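Local atomic coordinates of structural protein VP1 (PDB entry 4U60), a protein that binds the sialylated oligosaccharide of the glycolipid GM1 and, as a viral coat protein, forms pentamers that probably build the capsid. Residues 65-70 and 157-162; 93-98 and 133-138; 175-180 and 195-200. All blocks are in the same frame, centred on the assembly; numbering follows the deposited sequence.

Contact 1: residues 65-70 and 157-162; sequences IPTYST and DKLVVP
Leu159 reaches over to Ile65 and Thr67 and makes the whole contact with its two methyl groups. Its CB points at the facing segment but touches nothing of it. CG stands anti to the carbonyl carbon (chi1 -59°). It too is short of contact, with Leu159 CG 5.1 Å from Ile65 CD1. Beyond it the leucine divides, and the methyls do the touching. Leu159 CD2 meets the methyl Thr67 CG2 at 4.0 Å. Leu159 CD2 also lies 4.4 Å from Ile65 CD1. The other branch, Leu159 CD1, comes no nearer than 4.4 Å to Ile65 CD1. The contact is small and purely apolar. Thr67 turns its methyl to the leucine, while its OG1 makes a weak hydrogen bond to Arg32 O.

Residues 65-70 run into strand 69-74, which pairs with strand 241-254 of the jelly roll. Ile65 also packs on His109 of a neighbouring subunit, one of the residues lining a glycan pocket, and its side chain is about 8 Å from a bound sialic acid. Residues 157-162 belong to the long loop between strands 141-144 and 177-179, so the contact lays this loop against the approach to strand 69-74.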
# COMPACT_ATOMS: atom_id res chain seq x y z
N ILE C 65 29.50 9.25 0.69
CA ILE C 65 28.24 9.86 0.36
C ILE C 65 27.84 9.66 -1.11
O ILE C 65 28.64 9.85 -2.03
CB ILE C 65 28.08 11.31 0.82
CG1 ILE C 65 29.00 12.14 -0.00
CG2 ILE C 65 28.24 11.52 2.35
CD1 ILE C 65 28.24 12.72 -1.15
N PRO C 66 26.60 9.23 -1.32
CA PRO C 66 26.08 9.04 -2.67
C PRO C 66 25.93 10.33 -3.47
O PRO C 66 25.61 11.38 -2.90
CB PRO C 66 24.72 8.40 -2.41
CG PRO C 66 24.89 7.68 -1.12
CD PRO C 66 25.81 8.52 -0.31
N THR C 67 26.13 10.23 -4.79
CA THR C 67 25.99 11.35 -5.69
C THR C 67 25.08 10.96 -6.85
O THR C 67 24.77 9.77 -7.03
CB THR C 67 27.35 11.82 -6.24
OG1 THR C 67 28.07 10.70 -6.77
CG2 THR C 67 28.18 12.47 -5.15
N TYR C 68 24.61 11.94 -7.59
CA TYR C 68 23.81 11.67 -8.79
C TYR C 68 24.65 11.08 -9.92
O TYR C 68 25.81 11.47 -10.15
CB TYR C 68 23.10 12.92 -9.29
CG TYR C 68 22.04 13.44 -8.34
CD1 TYR C 68 20.82 12.80 -8.25
CD2 TYR C 68 22.28 14.52 -7.51
CE1 TYR C 68 19.83 13.26 -7.39
CE2 TYR C 68 21.32 14.99 -6.64
CZ TYR C 68 20.09 14.33 -6.57
OH TYR C 68 19.11 14.77 -5.70
N SER C 69 24.06 10.10 -10.61
CA SER C 69 24.58 9.68 -11.89
C SER C 69 24.01 10.59 -12.97
O SER C 69 22.86 11.00 -12.90
CB SER C 69 24.14 8.25 -12.18
OG SER C 69 24.62 7.37 -11.18
N THR C 70 24.80 10.88 -14.00
CA THR C 70 24.30 11.68 -15.10
C THR C 70 25.16 11.50 -16.35
O THR C 70 26.35 11.16 -16.29
CB THR C 70 24.23 13.18 -14.71
OG1 THR C 70 23.41 13.89 -15.66
CG2 THR C 70 25.60 13.82 -14.65
N ASP C 157 37.56 16.99 -2.41
CA ASP C 157 37.44 18.20 -3.23
C ASP C 157 36.91 17.92 -4.65
O ASP C 157 36.77 18.85 -5.44
CB ASP C 157 38.78 18.96 -3.30
CG ASP C 157 39.90 18.18 -3.97
OD1 ASP C 157 39.65 17.24 -4.74
OD2 ASP C 157 41.08 18.53 -3.75
N LYS C 158 36.60 16.67 -4.98
CA LYS C 158 35.97 16.38 -6.27
C LYS C 158 34.46 16.53 -6.22
O LYS C 158 33.79 16.45 -7.26
CB LYS C 158 36.34 14.98 -6.73
CG LYS C 158 37.82 14.80 -7.01
CD LYS C 158 38.05 13.39 -7.55
N LEU C 159 33.89 16.73 -5.04
CA LEU C 159 32.46 16.98 -4.93
C LEU C 159 32.18 18.40 -5.39
O LEU C 159 33.06 19.25 -5.32
CB LEU C 159 31.98 16.79 -3.50
CG LEU C 159 32.18 15.42 -2.88
CD1 LEU C 159 31.77 15.39 -1.43
CD2 LEU C 159 31.44 14.35 -3.67
N VAL C 160 30.98 18.65 -5.90
CA VAL C 160 30.56 19.99 -6.24
C VAL C 160 29.55 20.46 -5.21
O VAL C 160 28.45 19.90 -5.10
CB VAL C 160 29.96 20.06 -7.66
CG1 VAL C 160 29.52 21.48 -7.98
CG2 VAL C 160 30.98 19.54 -8.68
N VAL C 161 29.94 21.47 -4.44
CA VAL C 161 29.11 21.98 -3.35
C VAL C 161 29.32 23.47 -3.29
O VAL C 161 30.28 23.97 -3.91
CB VAL C 161 29.47 21.32 -2.00
CG1 VAL C 161 29.19 19.84 -2.04
CG2 VAL C 161 30.91 21.59 -1.63
N PRO C 162 28.46 24.21 -2.56
CA PRO C 162 28.66 25.66 -2.52
C PRO C 162 29.93 26.06 -1.82
O PRO C 162 30.42 25.32 -0.97
CB PRO C 162 27.44 26.16 -1.72
CG PRO C 162 26.40 25.08 -1.90
CD PRO C 162 27.21 23.81 -1.90

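Contact 2: residues 93-98 and 133-138; sequences VSVKTE and FAVGGE
Val95 and Thr97 face Phe133 and Val135 across the interior of the jelly-roll beta sandwich. The two strands are not hydrogen-bonded partners. Their axes pass 9.4 Å apart, a spacing that fits strands of facing layers. The angle between their directions is 150°. Val95 stands opposite Val135, and Thr97 opposite Phe133.

Phe133 is the side chain that both Val95 and Thr97 touch. Its CG sits between the backbone N and the carbonyl carbon (chi1 71°), and the ring projects to the facing strand. Thr97 offers a methyl to it. Thr97 CG2 lies over one face, 3.8 Å from the centroid of the Phe133 ring, in a CH-pi contact. It is displaced slightly toward the rim.

The torsion of Thr97 divides its branches cleanly. OG1 lies opposite the backbone N about CA-CB (chi1 180°), and CG2 is left to meet the aromatic face. The hydroxyl is satisfied within its own layer, by Tyr268 O and Arg267 NH1.

Val95 touches with CG1, the branch set between its backbone N and carbonyl carbon. From the same side of the ring as the threonine methyl, Val95 CG1 approaches Phe133 CE2 obliquely at 4.1 Å. Val95 CG1 also lies 4.4 Å from Val135 CG2, a looser touch.

Other strands enclose the group. Tyr204 of strand 201-208 stacks on the Phe133 ring, and Val135 packs on Leu242. On the other layer, Val95 and Thr97 pack on Ile271 and Phe269 of strand 260-279. At the start of the segment, Val93 and Ser94 both face Leu272 in a classic beta bulge. On the ring itself, the atom closest to the threonine methyl is CZ: Thr97 CG2 to Phe133 CZ is 3.7 Å.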
# COMPACT_ATOMS: atom_id res chain seq x y z
N VAL C 93 9.97 11.91 -26.34
CA VAL C 93 8.54 11.59 -26.31
C VAL C 93 8.20 10.68 -25.12
O VAL C 93 7.19 10.86 -24.47
CB VAL C 93 8.13 10.85 -27.59
CG1 VAL C 93 6.67 10.44 -27.54
CG2 VAL C 93 8.41 11.70 -28.83
N SER C 94 9.06 9.71 -24.86
CA SER C 94 8.81 8.70 -23.84
C SER C 94 10.09 8.00 -23.44
O SER C 94 11.07 8.02 -24.19
CB SER C 94 7.80 7.65 -24.38
OG SER C 94 8.30 6.97 -25.52
N VAL C 95 10.04 7.36 -22.28
CA VAL C 95 11.18 6.58 -21.79
C VAL C 95 10.67 5.29 -21.15
O VAL C 95 9.66 5.30 -20.44
CB VAL C 95 12.05 7.37 -20.79
CG1 VAL C 95 11.23 7.86 -19.59
CG2 VAL C 95 13.25 6.53 -20.34
N LYS C 96 11.37 4.20 -21.43
CA LYS C 96 11.23 2.95 -20.67
C LYS C 96 12.48 2.87 -19.81
O LYS C 96 13.59 2.87 -20.31
CB LYS C 96 11.12 1.75 -21.61
CG LYS C 96 9.97 1.84 -22.60
CD LYS C 96 9.85 0.61 -23.49
CE LYS C 96 9.24 -0.58 -22.77
NZ LYS C 96 9.30 -1.82 -23.58
N THR C 97 12.30 2.83 -18.50
CA THR C 97 13.46 2.77 -17.61
C THR C 97 13.24 1.71 -16.55
O THR C 97 12.11 1.50 -16.10
CB THR C 97 13.73 4.17 -16.99
OG1 THR C 97 14.85 4.15 -16.11
CG2 THR C 97 12.52 4.72 -16.24
N GLU C 98 14.34 1.09 -16.12
CA GLU C 98 14.33 -0.02 -15.15
C GLU C 98 15.55 0.02 -14.31
O GLU C 98 16.64 0.36 -14.79
CB GLU C 98 14.38 -1.38 -15.84
CG GLU C 98 13.33 -1.69 -16.86
CD GLU C 98 13.61 -2.99 -17.59
OE1 GLU C 98 13.37 -2.97 -18.80
OE2 GLU C 98 13.98 -4.02 -16.97
N PHE C 133 14.80 9.52 -11.30
CA PHE C 133 15.39 9.67 -12.63
C PHE C 133 14.83 10.93 -13.26
O PHE C 133 13.79 11.45 -12.86
CB PHE C 133 15.20 8.45 -13.54
CG PHE C 133 13.79 8.25 -14.02
CD1 PHE C 133 12.87 7.55 -13.24
CD2 PHE C 133 13.38 8.76 -15.23
CE1 PHE C 133 11.57 7.35 -13.67
CE2 PHE C 133 12.06 8.57 -15.65
CZ PHE C 133 11.17 7.87 -14.87
N ALA C 134 15.59 11.45 -14.22
CA ALA C 134 15.20 12.64 -14.94
C ALA C 134 15.68 12.52 -16.37
O ALA C 134 16.77 11.97 -16.64
CB ALA C 134 15.78 13.87 -14.28
N VAL C 135 14.85 12.97 -17.29
CA VAL C 135 15.19 13.06 -18.72
C VAL C 135 14.85 14.47 -19.18
O VAL C 135 13.74 14.95 -18.96
CB VAL C 135 14.42 12.02 -19.56
CG1 VAL C 135 14.82 12.10 -21.04
CG2 VAL C 135 14.64 10.61 -19.04
N GLY C 136 15.81 15.13 -19.81
CA GLY C 136 15.59 16.50 -20.28
C GLY C 136 16.47 16.89 -21.44
O GLY C 136 17.33 16.14 -21.89
N GLY C 137 16.19 18.09 -21.94
CA GLY C 137 16.90 18.63 -23.08
C GLY C 137 18.02 19.58 -22.70
O GLY C 137 18.54 20.30 -23.56
N GLU C 138 18.37 19.59 -21.43
CA GLU C 138 19.43 20.45 -20.90
C GLU C 138 19.73 19.90 -19.50
O GLU C 138 19.00 19.05 -19.03
CB GLU C 138 18.96 21.90 -20.86
CG GLU C 138 17.72 22.13 -20.01
CD GLU C 138 17.19 23.52 -20.23
OE1 GLU C 138 17.55 24.40 -19.43
OE2 GLU C 138 16.46 23.75 -21.22

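Contact 3: residues 175-180 and 195-200; sequences HYKQKL and PSKNEN. With EDO (1,2-ethanediol), chain S.
Lys177 meets Ser196 and Lys197 at the surface of a small three-stranded antiparallel sheet. Strands 177-179 and 191-193 are its outer strands, with strand 141-144 between them. Residues 195-200 form the loop that leaves strand 191-193 and leads to strand 201-208.

Direct polar contacts come first. The Lys177 chain is extended beyond CG, and so its ammonium reaches across to the loop. NZ of Lys177 gives a weak hydrogen bond to Ser196 OG, at 3.1 Å. The stronger partner of both side chains is Asp194, just before the loop. Its OD2 forms a salt bridge with Lys177, and its OD1 is hydrogen-bonded to Ser196 OG.

Charge and water come next. Lys197 bends at its last torsion (chi4 -66°), which carries its ammonium aside. Lys177 NZ and Lys197 NZ stay 4.4 Å apart. Asp194 probably offsets part of this positive charge. A water bridges the two ammonium groups and accepts a hydrogen bond from each, 2.9 Å from Lys177 NZ and 3.1 Å from Lys197 NZ.

Carbon contacts are slight. The lysine chains meet at an angle. Lys197 CE is the atom nearest the other ammonium, 3.7 Å from Lys177 NZ. Lys177 CD is 4.1 Å from Lys197 CE.

The loop is also held on its other sides. Asn198 N is bonded to Glu141 OE1, and Pro195 packs on Glu98 of a neighbouring subunit. At its end, Asn200 OD1 accepts a hydrogen bond from O2 of a 1,2-ethanediol, probably from the crystallisation liquor.

One bond stays within the strand segment. Gln178 OE1 takes the Lys179 backbone N-H on a lone pair in the carbonyl plane, at 2.8 Å from Lys179 N and with an N-H...O angle of 160°.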
# COMPACT_ATOMS: atom_id res chain seq x y z
N HIS C 175 19.35 31.55 -3.62
CA HIS C 175 20.70 31.97 -4.02
C HIS C 175 21.69 30.82 -4.10
O HIS C 175 22.83 31.02 -4.49
CB HIS C 175 21.22 33.02 -3.05
CG HIS C 175 20.45 34.29 -3.10
ND1 HIS C 175 19.41 34.59 -2.24
CD2 HIS C 175 20.54 35.33 -3.97
CE1 HIS C 175 18.92 35.78 -2.56
NE2 HIS C 175 19.59 36.25 -3.59
N TYR C 176 21.27 29.62 -3.71
CA TYR C 176 22.14 28.44 -3.72
C TYR C 176 21.58 27.41 -4.73
O TYR C 176 20.78 26.53 -4.39
CB TYR C 176 22.21 27.81 -2.32
CG TYR C 176 23.03 28.54 -1.29
CD1 TYR C 176 22.57 29.70 -0.69
CD2 TYR C 176 24.27 28.04 -0.87
CE1 TYR C 176 23.32 30.38 0.25
CE2 TYR C 176 25.02 28.69 0.09
CZ TYR C 176 24.55 29.86 0.66
OH TYR C 176 25.31 30.51 1.61
N LYS C 177 21.99 27.55 -5.98
CA LYS C 177 21.53 26.69 -7.06
C LYS C 177 22.73 26.16 -7.86
O LYS C 177 23.87 26.59 -7.64
CB LYS C 177 20.54 27.46 -7.94
CG LYS C 177 19.23 27.79 -7.24
CD LYS C 177 18.22 28.47 -8.12
CE LYS C 177 16.89 28.64 -7.40
NZ LYS C 177 15.82 28.95 -8.38
N GLN C 178 22.47 25.22 -8.77
CA GLN C 178 23.51 24.61 -9.59
C GLN C 178 22.82 23.89 -10.73
O GLN C 178 21.59 23.87 -10.81
CB GLN C 178 24.39 23.63 -8.79
CG GLN C 178 25.79 24.13 -8.47
CD GLN C 178 26.71 24.09 -9.68
OE1 GLN C 178 26.27 23.87 -10.81
NE2 GLN C 178 28.01 24.29 -9.44
N LYS C 179 23.63 23.31 -11.61
CA LYS C 179 23.14 22.43 -12.67
C LYS C 179 23.94 21.15 -12.61
O LYS C 179 25.14 21.17 -12.35
CB LYS C 179 23.34 23.07 -14.04
CG LYS C 179 22.49 24.31 -14.24
CD LYS C 179 22.55 24.84 -15.65
CE LYS C 179 21.63 26.03 -15.79
NZ LYS C 179 21.74 26.60 -17.15
N LEU C 180 23.27 20.04 -12.84
CA LEU C 180 23.89 18.72 -12.78
C LEU C 180 24.68 18.46 -14.06
O LEU C 180 24.15 17.94 -15.05
CB LEU C 180 22.82 17.65 -12.56
CG LEU C 180 23.27 16.18 -12.45
CD1 LEU C 180 24.45 16.02 -11.50
CD2 LEU C 180 22.11 15.29 -12.04
N PRO C 195 12.39 23.04 -8.35
CA PRO C 195 11.05 22.98 -8.92
C PRO C 195 10.62 24.28 -9.58
O PRO C 195 9.61 24.29 -10.28
CB PRO C 195 10.18 22.72 -7.69
CG PRO C 195 10.90 23.45 -6.58
CD PRO C 195 12.35 23.13 -6.87
N SER C 196 11.37 25.37 -9.37
CA SER C 196 11.02 26.64 -10.00
C SER C 196 11.59 26.73 -11.41
O SER C 196 11.30 27.70 -12.12
CB SER C 196 11.56 27.84 -9.18
OG SER C 196 12.98 27.95 -9.30
N LYS C 197 12.43 25.79 -11.79
CA LYS C 197 12.97 25.74 -13.16
C LYS C 197 12.59 24.39 -13.75
O LYS C 197 11.47 23.94 -13.55
CB LYS C 197 14.48 26.01 -13.13
CG LYS C 197 14.83 27.39 -12.58
CD LYS C 197 16.32 27.63 -12.68
CE LYS C 197 16.77 28.88 -11.96
NZ LYS C 197 16.23 30.10 -12.58
N ASN C 198 13.51 23.76 -14.49
CA ASN C 198 13.28 22.44 -15.08
C ASN C 198 12.05 22.35 -15.98
O ASN C 198 11.39 21.31 -16.06
CB ASN C 198 13.27 21.36 -13.98
CG ASN C 198 14.66 21.10 -13.44
OD1 ASN C 198 15.57 20.80 -14.20
ND2 ASN C 198 14.85 21.27 -12.15
N GLU C 199 11.79 23.42 -16.70
CA GLU C 199 10.69 23.45 -17.65
C GLU C 199 10.91 22.47 -18.82
O GLU C 199 9.96 22.02 -19.44
CB GLU C 199 10.51 24.88 -18.17
CG GLU C 199 10.18 25.89 -17.06
CD GLU C 199 11.37 26.58 -16.35
OE1 GLU C 199 12.56 26.15 -16.49
OE2 GLU C 199 11.09 27.58 -15.63
N ASN C 200 12.17 22.14 -19.07
CA ASN C 200 12.57 21.31 -20.18
C ASN C 200 13.16 19.96 -19.74
O ASN C 200 13.87 19.33 -20.49
CB ASN C 200 13.59 22.12 -21.01
CG ASN C 200 13.78 21.57 -22.40
OD1 ASN C 200 12.84 21.08 -23.03
ND2 ASN C 200 15.01 21.70 -22.92
C1 EDO S . 9.42 20.99 -22.73
O1 EDO S . 8.11 20.92 -22.18
C2 EDO S . 9.48 21.98 -23.90
O2 EDO S . 10.66 22.80 -23.82
O HOH W 1 16.72 31.31 -9.72

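From the N terminus, residues 65-70 come first and run into strand 69-74. Contact 1 is completed only at 157-162. Contact 2 opens and shuts within that interval: 93-98 is matched by 133-138, which includes the end of strand 129-136. Contact 3 follows in series and closes a short loop between 175-180 and 195-200. No contacts cross. Contact 2 joins facing layers of the sandwich. Contact 1 joins the 157-162 loop to the approach to strand 69-74, and contact 3 joins the small sheet's edge strand to the loop after 191-193. Contacts 1 and 3 touch through packing such as Tyr68 CB on Leu180 CD2. Contacts 2 and 3 meet where Asn200 joins Gly137 and Glu138, by probable hydrogen bonds.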